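Local coordinates for protein triosephosphate isomerase (Trichomonas vaginalis, PDB 4O4V) that probably catalyses the interconversion of D-glyceraldehyde 3-phosphate and dihydroxyacetone phosphate in glycolysis and gluconeogenesis, working as a homodimer, at residues L47-Q51 and S84-E88; A112-E117 and P151-A155; L116-I122 and K157-V162; I189-L193 and A202-I207. All blocks are in the same frame, centred on the assembly; numbering follows the deposited sequence. Where two conformers were deposited one is given.

Contact 1. Residues L47-Q51 and S84-E88; sequences LPTLQ and SFGIE
Where one helix of a TIM barrel ends and the chain turns toward its next strand, the turn can rest on the neighbouring helix. Here residues 47-51 form a helical turn, with Gln51 N bonded to Leu47 O at 2.9 Å, and residues 84-88 pass it so that the CA atoms of Pro48 and Phe85 lie 6.8 Å apart and those of Gln51 and Ile87 7.1 Å. Phe85, chi1 m and chi2 near -90°, offers a ring face to Pro48 in a CH-pi contact: Pro48 CG sits 4.2 Å from the centroid of the Phe85 ring, 27° off its normal. Gln51 CG lies 3.2 Å from Phe85 O. Gly86, the first residue to leave the preceding helix, takes the positive phi (phi/psi 90/12) of a Schellman motif; at these angles a CB would jam against the carbonyl of Phe85, which by itself calls for glycine. A water takes a hydrogen bond from Gln51 NE2 (3.2 Å) and gives one to Gly86 O (3.1 Å) and a weak one to Glu88 OE2 (3.3 Å). Ile87, now extended at -88/133 and in the mt rotamer, brings CD1 to 3.8 Å from Leu47 CB, while its CG1 is 3.5 Å from Gln51 OE1. Glu88 also pairs with Lys59. Around this, Leu47 leans on Val60 and Ala62 of strand 59-62, and Ile45 of the second subunit packs on Leu47 and Pro48.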
loop_
_atom_site.group_PDB
_atom_site.type_symbol
_atom_site.label_atom_id
_atom_site.label_comp_id
_atom_site.label_asym_id
_atom_site.label_seq_id
_atom_site.Cartn_x
_atom_site.Cartn_y
_atom_site.Cartn_z
ATOM N N LEU A 47 -2.336 -7.705 -8.841
ATOM C CA LEU A 47 -2.194 -7.074 -10.146
ATOM C C LEU A 47 -1.459 -7.950 -11.163
ATOM O O LEU A 47 -1.866 -7.982 -12.317
ATOM C CB LEU A 47 -1.533 -5.702 -10.036
ATOM C CG LEU A 47 -2.378 -4.603 -9.348
ATOM C CD1 LEU A 47 -1.577 -3.338 -9.219
ATOM C CD2 LEU A 47 -3.657 -4.304 -10.079
ATOM N N PRO A 48 -0.382 -8.658 -10.769
ATOM C CA PRO A 48 0.253 -9.517 -11.776
ATOM C C PRO A 48 -0.681 -10.570 -12.365
ATOM O O PRO A 48 -0.684 -10.797 -13.564
ATOM C CB PRO A 48 1.457 -10.101 -11.040
ATOM C CG PRO A 48 1.778 -9.058 -10.001
ATOM C CD PRO A 48 0.416 -8.599 -9.529
ATOM N N THR A 49 -1.407 -11.262 -11.494
ATOM C CA THR A 49 -2.412 -12.260 -11.876
ATOM C C THR A 49 -3.370 -11.648 -12.870
ATOM O O THR A 49 -3.661 -12.209 -13.931
ATOM C CB THR A 49 -3.244 -12.722 -10.654
ATOM O OG1 THR A 49 -2.405 -13.419 -9.743
ATOM C CG2 THR A 49 -4.347 -13.664 -11.058
ATOM N N LEU A 50 -3.882 -10.490 -12.490
ATOM C CA LEU A 50 -4.937 -9.843 -13.239
ATOM C C LEU A 50 -4.440 -9.413 -14.629
ATOM O O LEU A 50 -5.108 -9.606 -15.632
ATOM C CB LEU A 50 -5.508 -8.666 -12.425
ATOM C CG LEU A 50 -6.706 -7.891 -12.974
ATOM C CD1 LEU A 50 -7.904 -8.765 -13.166
ATOM C CD2 LEU A 50 -7.049 -6.747 -12.084
ATOM N N GLN A 51 -3.239 -8.858 -14.689
ATOM C CA GLN A 51 -2.628 -8.463 -15.923
ATOM C C GLN A 51 -2.383 -9.661 -16.821
ATOM O O GLN A 51 -2.607 -9.578 -18.047
ATOM C CB GLN A 51 -1.346 -7.663 -15.672
ATOM C CG GLN A 51 -0.639 -7.202 -16.951
ATOM C CD GLN A 51 -1.396 -6.133 -17.707
ATOM O OE1 GLN A 51 -2.320 -5.511 -17.201
ATOM N NE2 GLN A 51 -1.000 -5.914 -18.955
ATOM N N SER A 84 5.869 -1.720 -15.104
ATOM C CA SER A 84 6.741 -2.792 -15.562
ATOM C C SER A 84 5.969 -4.074 -15.838
ATOM O O SER A 84 6.491 -4.967 -16.520
ATOM C CB SER A 84 7.892 -3.030 -14.566
ATOM O OG SER A 84 7.523 -3.797 -13.414
ATOM N N PHE A 85 4.740 -4.186 -15.353
ATOM C CA PHE A 85 3.843 -5.282 -15.706
ATOM C C PHE A 85 2.965 -4.947 -16.907
ATOM O O PHE A 85 2.212 -5.803 -17.352
ATOM C CB PHE A 85 2.957 -5.670 -14.514
ATOM C CG PHE A 85 3.708 -6.341 -13.411
ATOM C CD1 PHE A 85 3.868 -7.709 -13.395
ATOM C CD2 PHE A 85 4.305 -5.604 -12.405
ATOM C CE1 PHE A 85 4.586 -8.330 -12.370
ATOM C CE2 PHE A 85 5.005 -6.211 -11.393
ATOM C CZ PHE A 85 5.153 -7.567 -11.372
ATOM N N GLY A 86 3.058 -3.731 -17.444
ATOM C CA GLY A 86 2.194 -3.315 -18.544
ATOM C C GLY A 86 0.896 -2.672 -18.119
ATOM O O GLY A 86 0.004 -2.454 -18.957
ATOM N N ILE A 87 0.771 -2.319 -16.850
ATOM C CA ILE A 87 -0.450 -1.714 -16.288
ATOM C C ILE A 87 -0.383 -0.214 -16.448
ATOM O O ILE A 87 0.637 0.389 -16.145
ATOM C CB ILE A 87 -0.588 -2.112 -14.815
ATOM C CG1 ILE A 87 -0.753 -3.631 -14.703
ATOM C CG2 ILE A 87 -1.745 -1.362 -14.168
ATOM C CD1 ILE A 87 -0.550 -4.169 -13.322
ATOM N N GLU A 88 -1.469 0.384 -16.928
ATOM C CA GLU A 88 -1.491 1.769 -17.359
ATOM C C GLU A 88 -2.352 2.718 -16.537
ATOM O O GLU A 88 -2.357 3.914 -16.837
ATOM C CB GLU A 88 -2.015 1.842 -18.842
ATOM C CG GLU A 88 -1.588 0.688 -19.825
ATOM C CD GLU A 88 -2.435 0.617 -21.126
ATOM O OE1 GLU A 88 -3.202 1.575 -21.413
ATOM O OE2 GLU A 88 -2.324 -0.417 -21.846
HETATM O O HOH W 1 -2.155 -3.594 -20.845
#

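Contact 2. Residues A112-E117 and P151-A155; sequences AKFALE and PAIPA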
loop_
_atom_site.group_PDB
_atom_site.type_symbol
_atom_site.label_atom_id
_atom_site.label_comp_id
_atom_site.label_asym_id
_atom_site.label_seq_id
_atom_site.Cartn_x
_atom_site.Cartn_y
_atom_site.Cartn_z
ATOM N N ALA A 112 -1.063 12.778 -8.843
ATOM C CA ALA A 112 -1.635 12.928 -10.174
ATOM C C ALA A 112 -0.582 13.431 -11.165
ATOM O O ALA A 112 -0.470 12.898 -12.267
ATOM C CB ALA A 112 -2.810 13.902 -10.141
ATOM N N LYS A 113 0.190 14.441 -10.767
ATOM C CA LYS A 113 1.229 14.968 -11.632
ATOM C C LYS A 113 2.256 13.881 -11.942
ATOM O O LYS A 113 2.642 13.702 -13.109
ATOM C CB LYS A 113 1.899 16.153 -10.963
ATOM C CG LYS A 113 3.019 16.803 -11.785
ATOM C CD LYS A 113 3.578 18.056 -11.105
ATOM C CE LYS A 113 4.659 18.776 -11.925
ATOM N NZ LYS A 113 5.883 17.983 -12.038
ATOM N N PHE A 114 2.737 13.188 -10.918
ATOM C CA PHE A 114 3.776 12.182 -11.101
ATOM C C PHE A 114 3.280 11.032 -11.964
ATOM O O PHE A 114 3.979 10.595 -12.883
ATOM C CB PHE A 114 4.281 11.673 -9.754
ATOM C CG PHE A 114 5.408 10.714 -9.886
ATOM C CD1 PHE A 114 6.651 11.161 -10.193
ATOM C CD2 PHE A 114 5.205 9.341 -9.722
ATOM C CE1 PHE A 114 7.698 10.274 -10.362
ATOM C CE2 PHE A 114 6.250 8.473 -9.878
ATOM C CZ PHE A 114 7.479 8.938 -10.203
ATOM N N ALA A 115 2.059 10.567 -11.712
ATOM C CA ALA A 115 1.516 9.460 -12.505
ATOM C C ALA A 115 1.397 9.857 -13.990
ATOM O O ALA A 115 1.853 9.127 -14.889
ATOM C CB ALA A 115 0.186 9.022 -11.955
ATOM N N LEU A 116 0.796 11.016 -14.244
ATOM C CA LEU A 116 0.563 11.466 -15.626
ATOM C C LEU A 116 1.870 11.723 -16.348
ATOM O O LEU A 116 2.023 11.322 -17.520
ATOM C CB LEU A 116 -0.330 12.696 -15.647
ATOM C CG LEU A 116 -1.777 12.419 -15.257
ATOM C CD1 LEU A 116 -2.482 13.698 -14.914
ATOM C CD2 LEU A 116 -2.522 11.636 -16.331
ATOM N N GLU A 117 2.839 12.360 -15.686
ATOM C CA GLU A 117 4.072 12.668 -16.387
ATOM C C GLU A 117 4.876 11.416 -16.659
ATOM O O GLU A 117 5.763 11.434 -17.527
ATOM C CB GLU A 117 4.849 13.793 -15.682
ATOM C CG GLU A 117 5.533 13.380 -14.487
ATOM C CD GLU A 117 5.951 14.542 -13.570
ATOM O OE1 GLU A 117 5.687 15.729 -13.864
ATOM O OE2 GLU A 117 6.538 14.238 -12.520
ATOM N N PRO A 151 -4.125 22.176 -11.521
ATOM C CA PRO A 151 -2.745 22.577 -11.841
ATOM C C PRO A 151 -1.758 21.407 -11.864
ATOM O O PRO A 151 -0.639 21.554 -12.342
ATOM C CB PRO A 151 -2.356 23.544 -10.704
ATOM C CG PRO A 151 -3.599 23.771 -9.894
ATOM C CD PRO A 151 -4.646 22.805 -10.290
ATOM N N ALA A 152 -2.159 20.259 -11.332
ATOM C CA ALA A 152 -1.322 19.062 -11.364
ATOM C C ALA A 152 -1.282 18.413 -12.739
ATOM O O ALA A 152 -0.342 17.688 -13.052
ATOM C CB ALA A 152 -1.784 18.059 -10.339
ATOM N N ILE A 153 -2.298 18.655 -13.570
ATOM C CA ILE A 153 -2.394 17.951 -14.838
ATOM C C ILE A 153 -1.374 18.532 -15.807
ATOM O O ILE A 153 -1.474 19.710 -16.208
ATOM C CB ILE A 153 -3.824 18.037 -15.429
ATOM C CG1 ILE A 153 -4.887 17.625 -14.394
ATOM C CG2 ILE A 153 -3.890 17.242 -16.710
ATOM C CD1 ILE A 153 -4.619 16.302 -13.681
ATOM N N PRO A 154 -0.366 17.761 -16.251
ATOM C CA PRO A 154 0.620 18.353 -17.173
ATOM C C PRO A 154 0.011 18.704 -18.490
ATOM O O PRO A 154 -1.031 18.180 -18.904
ATOM C CB PRO A 154 1.669 17.243 -17.345
ATOM C CG PRO A 154 1.451 16.316 -16.195
ATOM C CD PRO A 154 -0.012 16.390 -15.877
ATOM N N ALA A 155 0.686 19.630 -19.161
ATOM C CA ALA A 155 0.286 20.062 -20.488
ATOM C C ALA A 155 0.088 18.842 -21.371
ATOM O O ALA A 155 0.942 17.951 -21.441
ATOM C CB ALA A 155 1.354 20.979 -21.086
#
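Not every junction between barrel units relies on polar bonds, and this one shows how helix 105-117 can receive a loop with no conventional hydrogen bond between the two segments. Apolar contacts do most of the work. Ala112 CB meets Ala152 CB at 4.3 Å, and at that small-residue pairing the backbones come close, the CA atoms of Lys113 and Ala152 being 4.8 Å apart. One helical turn on, Leu116 reaches both residues that follow Ala152: its CD1 is 3.6 Å from Ile153 CD1, and its CB is 3.7 Å from Pro154 CD. The Pro154 ring also lies along the helix backbone, with CG 4.2 Å from both Lys113 O and Glu117 N.

The one notable polar approach is a CA-H...O contact from Lys113 CA to Ala152 O, 3.4 Å long with 126° at the hydrogen; Lys113 CB lies equally near that oxygen. Charge is settled within the helix: Lys113 extends away from the loop and its NZ makes a 2.9 Å salt bridge to Glu117 OE1, an i to i+4 pair on the exposed side. Further in, Leu116 and Ile153 both touch Val161 of strand 161-165. Fit rather than hydrogen-bond directionality therefore defines the join: the helix amides of Leu116 and Glu117 are spent on Ala112 O and Lys113 O, and Pro154 has no backbone N-H to offer.

Contact 3. Residues L116-I122 and K157-V162; sequences LENGMKI and KWDDVV
Two neighbouring parallel strands of a TIM barrel begin here, each entered from an alpha-to-beta connection, one tight, the other a longer loop, and the contact joins both connections and strand starts. Helix 105-117 closes in a Schellman motif: Gly119 is the C-prime residue at phi/psi 86/14, with Gly119 N bonded to Leu116 O at 3.1 Å. The opposing chain makes a short 3-10 turn at Trp158 and Asp159, Asp160 N returning to Lys157 O at 2.9 Å. Thereafter both chains are extended, and Ile122 pairs with Val161 in a parallel bridge, CA atoms 5.2 Å apart. Ile122 N donates to Asp160 O (3.0 Å) and Ile122 O accepts from Val162 N (2.9 Å), so that one residue bonds to both neighbours of its partner.

Lys157, chi1 and chi2 both m, folds back to give a weak hydrogen bond from NZ to Leu116 O at 3.0 Å. Its NZ also donates to two waters: one, at 2.9 Å, bonds on to Glu117 O; the other, at 2.8 Å, lies 2.6 Å from Met120 O and 2.7 Å from Asp160 OD2. A further water links Lys121 NZ and Asp160 OD1, 2.9 Å from each. Beneath the turns, Leu116 CD1 approaches Val161 CG2 at 4.0 Å. On its far edge strand 121-126 is bonded to strand 89-92 through Lys121 and Thr90, while Ala112 and Ala115 of helix 105-117 pack on Ile122.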
loop_
_atom_site.group_PDB
_atom_site.type_symbol
_atom_site.label_atom_id
_atom_site.label_comp_id
_atom_site.label_asym_id
_atom_site.label_seq_id
_atom_site.Cartn_x
_atom_site.Cartn_y
_atom_site.Cartn_z
ATOM N N LEU A 116 0.796 11.016 -14.244
ATOM C CA LEU A 116 0.563 11.466 -15.626
ATOM C C LEU A 116 1.870 11.723 -16.348
ATOM O O LEU A 116 2.023 11.322 -17.520
ATOM C CB LEU A 116 -0.330 12.696 -15.647
ATOM C CG LEU A 116 -1.777 12.419 -15.257
ATOM C CD1 LEU A 116 -2.482 13.698 -14.914
ATOM C CD2 LEU A 116 -2.522 11.636 -16.331
ATOM N N GLU A 117 2.839 12.360 -15.686
ATOM C CA GLU A 117 4.072 12.668 -16.387
ATOM C C GLU A 117 4.876 11.416 -16.659
ATOM O O GLU A 117 5.763 11.434 -17.527
ATOM C CB GLU A 117 4.849 13.793 -15.682
ATOM C CG GLU A 117 5.533 13.380 -14.487
ATOM C CD GLU A 117 5.951 14.542 -13.570
ATOM O OE1 GLU A 117 5.687 15.729 -13.864
ATOM O OE2 GLU A 117 6.538 14.238 -12.520
ATOM N N ASN A 118 4.566 10.309 -15.991
ATOM C CA ASN A 118 5.225 9.021 -16.211
ATOM C C ASN A 118 4.377 8.036 -17.012
ATOM O O ASN A 118 4.629 6.839 -16.999
ATOM C CB ASN A 118 5.661 8.414 -14.870
ATOM C CG ASN A 118 6.884 9.087 -14.315
ATOM O OD1 ASN A 118 8.008 8.666 -14.629
ATOM N ND2 ASN A 118 6.719 10.144 -13.545
ATOM N N GLY A 119 3.372 8.547 -17.707
ATOM C CA GLY A 119 2.637 7.770 -18.691
ATOM C C GLY A 119 1.472 6.934 -18.190
ATOM O O GLY A 119 1.007 6.065 -18.915
ATOM N N MET A 120 1.019 7.173 -16.958
ATOM C CA MET A 120 -0.208 6.597 -16.429
ATOM C C MET A 120 -1.401 7.380 -16.877
ATOM O O MET A 120 -1.339 8.552 -17.245
ATOM C CB MET A 120 -0.215 6.629 -14.919
ATOM C CG MET A 120 0.918 5.875 -14.323
ATOM S SD MET A 120 0.877 4.105 -14.631
ATOM C CE MET A 120 -0.557 3.527 -13.736
ATOM N N LYS A 121 -2.522 6.704 -16.766
ATOM C CA LYS A 121 -3.832 7.316 -16.791
ATOM C C LYS A 121 -4.441 7.216 -15.412
ATOM O O LYS A 121 -4.147 6.257 -14.681
ATOM C CB LYS A 121 -4.720 6.594 -17.803
ATOM C CG LYS A 121 -4.158 6.596 -19.220
ATOM C CD LYS A 121 -5.047 5.805 -20.179
ATOM C CE LYS A 121 -4.512 5.826 -21.620
ATOM N NZ LYS A 121 -5.544 5.310 -22.545
ATOM N N ILE A 122 -5.274 8.190 -15.031
ATOM C CA ILE A 122 -5.770 8.271 -13.684
ATOM C C ILE A 122 -7.274 8.367 -13.610
ATOM O O ILE A 122 -7.912 9.010 -14.471
ATOM C CB ILE A 122 -5.136 9.441 -12.880
ATOM C CG1 ILE A 122 -5.546 10.823 -13.383
ATOM C CG2 ILE A 122 -3.613 9.306 -12.856
ATOM C CD1 ILE A 122 -5.018 12.001 -12.544
ATOM N N LYS A 157 -2.116 16.326 -21.078
ATOM C CA LYS A 157 -2.458 15.073 -20.423
ATOM C C LYS A 157 -3.930 14.905 -20.075
ATOM O O LYS A 157 -4.289 13.897 -19.464
ATOM C CB LYS A 157 -1.606 14.909 -19.159
ATOM C CG LYS A 157 -0.149 14.617 -19.406
ATOM C CD LYS A 157 0.036 13.264 -20.018
ATOM C CE LYS A 157 1.494 12.896 -20.121
ATOM N NZ LYS A 157 1.637 11.469 -20.483
ATOM N N TRP A 158 -4.805 15.823 -20.507
ATOM C CA TRP A 158 -6.209 15.675 -20.130
ATOM C C TRP A 158 -6.900 14.471 -20.769
ATOM O O TRP A 158 -7.897 13.993 -20.249
ATOM C CB TRP A 158 -7.002 16.950 -20.397
ATOM C CG TRP A 158 -6.797 18.005 -19.329
ATOM C CD1 TRP A 158 -5.950 19.089 -19.394
ATOM C CD2 TRP A 158 -7.464 18.081 -18.083
ATOM N NE1 TRP A 158 -6.059 19.817 -18.225
ATOM C CE2 TRP A 158 -6.983 19.227 -17.414
ATOM C CE3 TRP A 158 -8.431 17.298 -17.462
ATOM C CZ2 TRP A 158 -7.435 19.595 -16.163
ATOM C CZ3 TRP A 158 -8.878 17.662 -16.231
ATOM C CH2 TRP A 158 -8.389 18.827 -15.591
ATOM N N ASP A 159 -6.372 13.970 -21.873
ATOM C CA ASP A 159 -6.864 12.741 -22.483
ATOM C C ASP A 159 -6.710 11.543 -21.567
ATOM O O ASP A 159 -7.404 10.552 -21.757
ATOM C CB ASP A 159 -6.136 12.411 -23.811
ATOM C CG ASP A 159 -6.457 13.353 -24.939
ATOM O OD1 ASP A 159 -7.543 13.949 -24.972
ATOM O OD2 ASP A 159 -5.602 13.456 -25.840
ATOM N N ASP A 160 -5.848 11.651 -20.558
ATOM C CA ASP A 160 -5.504 10.560 -19.646
ATOM C C ASP A 160 -6.091 10.738 -18.251
ATOM O O ASP A 160 -5.677 10.043 -17.328
ATOM C CB ASP A 160 -3.987 10.454 -19.612
ATOM C CG ASP A 160 -3.410 9.908 -20.904
ATOM O OD1 ASP A 160 -4.147 9.421 -21.783
ATOM O OD2 ASP A 160 -2.179 9.967 -21.025
ATOM N N VAL A 161 -7.077 11.617 -18.115
ATOM C CA VAL A 161 -7.752 11.890 -16.867
ATOM C C VAL A 161 -9.221 11.525 -16.951
ATOM O O VAL A 161 -9.911 11.949 -17.879
ATOM C CB VAL A 161 -7.628 13.382 -16.484
ATOM C CG1 VAL A 161 -8.408 13.739 -15.227
ATOM C CG2 VAL A 161 -6.175 13.766 -16.320
ATOM N N VAL A 162 -9.697 10.771 -15.967
ATOM C CA VAL A 162 -11.111 10.520 -15.725
ATOM C C VAL A 162 -11.395 10.989 -14.302
ATOM O O VAL A 162 -10.534 10.800 -13.430
ATOM C CB VAL A 162 -11.408 9.008 -15.888
ATOM C CG1 VAL A 162 -12.807 8.639 -15.451
ATOM C CG2 VAL A 162 -11.151 8.569 -17.331
HETATM O O HOH W 2 4.395 10.696 -20.311
HETATM O O HOH W 3 -0.167 9.667 -19.240
HETATM O O HOH W 4 -6.231 8.087 -23.244
#

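Contact 4. Residues I189-L193 and A202-I207; sequences IRDIL and ANKVRI
Arg190 lays one face of its guanidinium against Ile207, CZ standing 3.7 Å from Ile207 CD1, and uses the edge of the same group to bind the backbone. Its NH1 donates to Ala202 O and to Val205 O, each at 2.9 Å with N-H...O angles near 155°. To reach them the side chain runs out with chi1 and chi2 t and then bends at chi3 to m. The partner segment is shaped accordingly: Ala202 is helical (-58/-36), and Val205 (-73/127) through Ile207 (-117/121) are extended, so the two carbonyls converge on one nitrogen. Residues 189-193 are a regular helical turn, with Leu193 N bonded to Ile189 O at 3.0 Å. The closest backbone approach pairs Leu193 with Ala202, CA to CA 5.2 Å.

Apolar groups fill the rest. Leu193, mt, places CB 4.0 Å from Ala202 CB and CD1 4.0 Å from Val205 CB; Ile189 CG2 meets Ile207 CD1 at 3.7 Å. This is a helix followed by a short second helix and the entry to the next barrel strand, 207-209, folded against each other. Arg190 also forms salt bridges with Asp226 through NE and Asp228 through NH2. A buried arginine is thus paid for on every nitrogen: carboxylates balance its charge, carbonyls take NH1, and one flat face is left to the hydrocarbon of Ile207.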
loop_
_atom_site.group_PDB
_atom_site.type_symbol
_atom_site.label_atom_id
_atom_site.label_comp_id
_atom_site.label_asym_id
_atom_site.label_seq_id
_atom_site.Cartn_x
_atom_site.Cartn_y
_atom_site.Cartn_z
ATOM N N ILE A 189 -19.230 19.371 -11.928
ATOM C CA ILE A 189 -17.826 19.158 -12.242
ATOM C C ILE A 189 -17.495 19.579 -13.687
ATOM O O ILE A 189 -16.489 20.217 -13.937
ATOM C CB ILE A 189 -17.444 17.687 -11.970
ATOM C CG1 ILE A 189 -17.545 17.374 -10.468
ATOM C CG2 ILE A 189 -16.040 17.406 -12.486
ATOM C CD1 ILE A 189 -17.561 15.925 -10.133
ATOM N N ARG A 190 -18.357 19.195 -14.617
ATOM C CA ARG A 190 -18.112 19.565 -16.010
ATOM C C ARG A 190 -18.071 21.073 -16.175
ATOM O O ARG A 190 -17.221 21.588 -16.913
ATOM C CB ARG A 190 -19.148 18.952 -16.948
ATOM C CG ARG A 190 -18.683 18.924 -18.407
ATOM C CD ARG A 190 -19.594 18.199 -19.372
ATOM N NE ARG A 190 -19.915 16.853 -18.895
ATOM C CZ ARG A 190 -19.093 15.803 -18.913
ATOM N NH1 ARG A 190 -17.912 15.849 -19.426
ATOM N NH2 ARG A 190 -19.512 14.654 -18.355
ATOM N N ASP A 191 -18.951 21.779 -15.481
ATOM C CA ASP A 191 -18.955 23.237 -15.578
ATOM C C ASP A 191 -17.733 23.876 -14.930
ATOM O O ASP A 191 -17.240 24.905 -15.414
ATOM C CB ASP A 191 -20.239 23.801 -15.002
ATOM C CG ASP A 191 -21.439 23.561 -15.900
ATOM O OD1 ASP A 191 -21.267 23.240 -17.106
ATOM O OD2 ASP A 191 -22.567 23.717 -15.377
ATOM N N ILE A 192 -17.223 23.299 -13.856
ATOM C CA ILE A 192 -15.972 23.783 -13.281
ATOM C C ILE A 192 -14.837 23.626 -14.311
ATOM O O ILE A 192 -14.036 24.539 -14.530
ATOM C CB ILE A 192 -15.633 23.025 -11.992
ATOM C CG1 ILE A 192 -16.623 23.365 -10.871
ATOM C CG2 ILE A 192 -14.197 23.321 -11.557
ATOM C CD1 ILE A 192 -16.727 22.305 -9.792
ATOM N N LEU A 193 -14.733 22.443 -14.908
ATOM C CA LEU A 193 -13.740 22.245 -15.952
ATOM C C LEU A 193 -13.905 23.275 -17.057
ATOM O O LEU A 193 -12.931 23.887 -17.503
ATOM C CB LEU A 193 -13.819 20.844 -16.563
ATOM C CG LEU A 193 -13.490 19.688 -15.625
ATOM C CD1 LEU A 193 -13.676 18.385 -16.383
ATOM C CD2 LEU A 193 -12.061 19.792 -15.088
ATOM N N ALA A 202 -13.565 20.175 -21.138
ATOM C CA ALA A 202 -14.776 19.771 -20.447
ATOM C C ALA A 202 -15.573 18.797 -21.282
ATOM O O ALA A 202 -16.230 17.879 -20.714
ATOM C CB ALA A 202 -15.593 20.989 -20.106
ATOM N N ASN A 203 -15.580 18.967 -22.594
ATOM C CA ASN A 203 -16.370 18.107 -23.457
ATOM C C ASN A 203 -15.767 16.729 -23.672
ATOM O O ASN A 203 -16.486 15.834 -24.145
ATOM C CB ASN A 203 -16.628 18.769 -24.820
ATOM C CG ASN A 203 -17.754 19.762 -24.750
ATOM O OD1 ASN A 203 -18.705 19.560 -24.006
ATOM N ND2 ASN A 203 -17.633 20.870 -25.459
ATOM N N LYS A 204 -14.491 16.559 -23.378
ATOM C CA LYS A 204 -13.851 15.252 -23.592
ATOM C C LYS A 204 -13.634 14.453 -22.320
ATOM O O LYS A 204 -13.517 13.223 -22.382
ATOM C CB LYS A 204 -12.545 15.378 -24.390
ATOM C CG LYS A 204 -11.407 15.964 -23.679
ATOM C CD LYS A 204 -10.201 16.081 -24.644
ATOM C CE LYS A 204 -8.926 16.579 -23.973
ATOM N NZ LYS A 204 -7.840 16.753 -25.002
ATOM N N VAL A 205 -13.544 15.094 -21.168
ATOM C CA VAL A 205 -13.261 14.349 -19.919
ATOM C C VAL A 205 -14.478 13.546 -19.477
ATOM O O VAL A 205 -15.586 14.079 -19.318
ATOM C CB VAL A 205 -12.793 15.324 -18.808
ATOM C CG1 VAL A 205 -12.647 14.627 -17.455
ATOM C CG2 VAL A 205 -11.468 15.927 -19.186
ATOM N N ARG A 206 -14.260 12.251 -19.248
ATOM C CA ARG A 206 -15.297 11.419 -18.661
ATOM C C ARG A 206 -15.387 11.700 -17.166
ATOM O O ARG A 206 -14.389 11.694 -16.430
ATOM C CB ARG A 206 -15.032 9.930 -18.897
ATOM C CG ARG A 206 -15.421 9.402 -20.275
ATOM C CD ARG A 206 -14.434 9.718 -21.372
ATOM N NE ARG A 206 -13.093 9.157 -21.139
ATOM C CZ ARG A 206 -12.744 7.897 -21.384
ATOM N NH1 ARG A 206 -13.611 7.025 -21.897
ATOM N NH2 ARG A 206 -11.489 7.517 -21.180
ATOM N N ILE A 207 -16.630 11.914 -16.751
ATOM C CA ILE A 207 -16.997 12.136 -15.357
ATOM C C ILE A 207 -17.908 10.992 -14.935
ATOM O O ILE A 207 -18.957 10.751 -15.538
ATOM C CB ILE A 207 -17.652 13.502 -15.136
ATOM C CG1 ILE A 207 -16.726 14.613 -15.651
ATOM C CG2 ILE A 207 -17.966 13.700 -13.635
ATOM C CD1 ILE A 207 -17.372 15.984 -15.687
#

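In the fold
The contacts repeat one theme around part of the barrel: each involves chain that leads from a helix into the next strand. Contacts 2 and 3 are nearly one unit, centres 7 Å apart, sharing Leu116 and Glu117. Contact 3 joins contact 1, 17 Å away between centres, where Glu88 O lies 2.8 Å from Lys121 N, and contact 4, 15 Å away, through a 2.8 Å salt bridge from Asp159 OD1 to Lys204 NZ and Trp158 packed on Leu193 and Val205. The strand starts of contacts 3 and 4 lie opposite the C-terminal strand ends, where TIM barrels carry their active sites. A sodium ion lies about 8 Å from the Arg190 side chain.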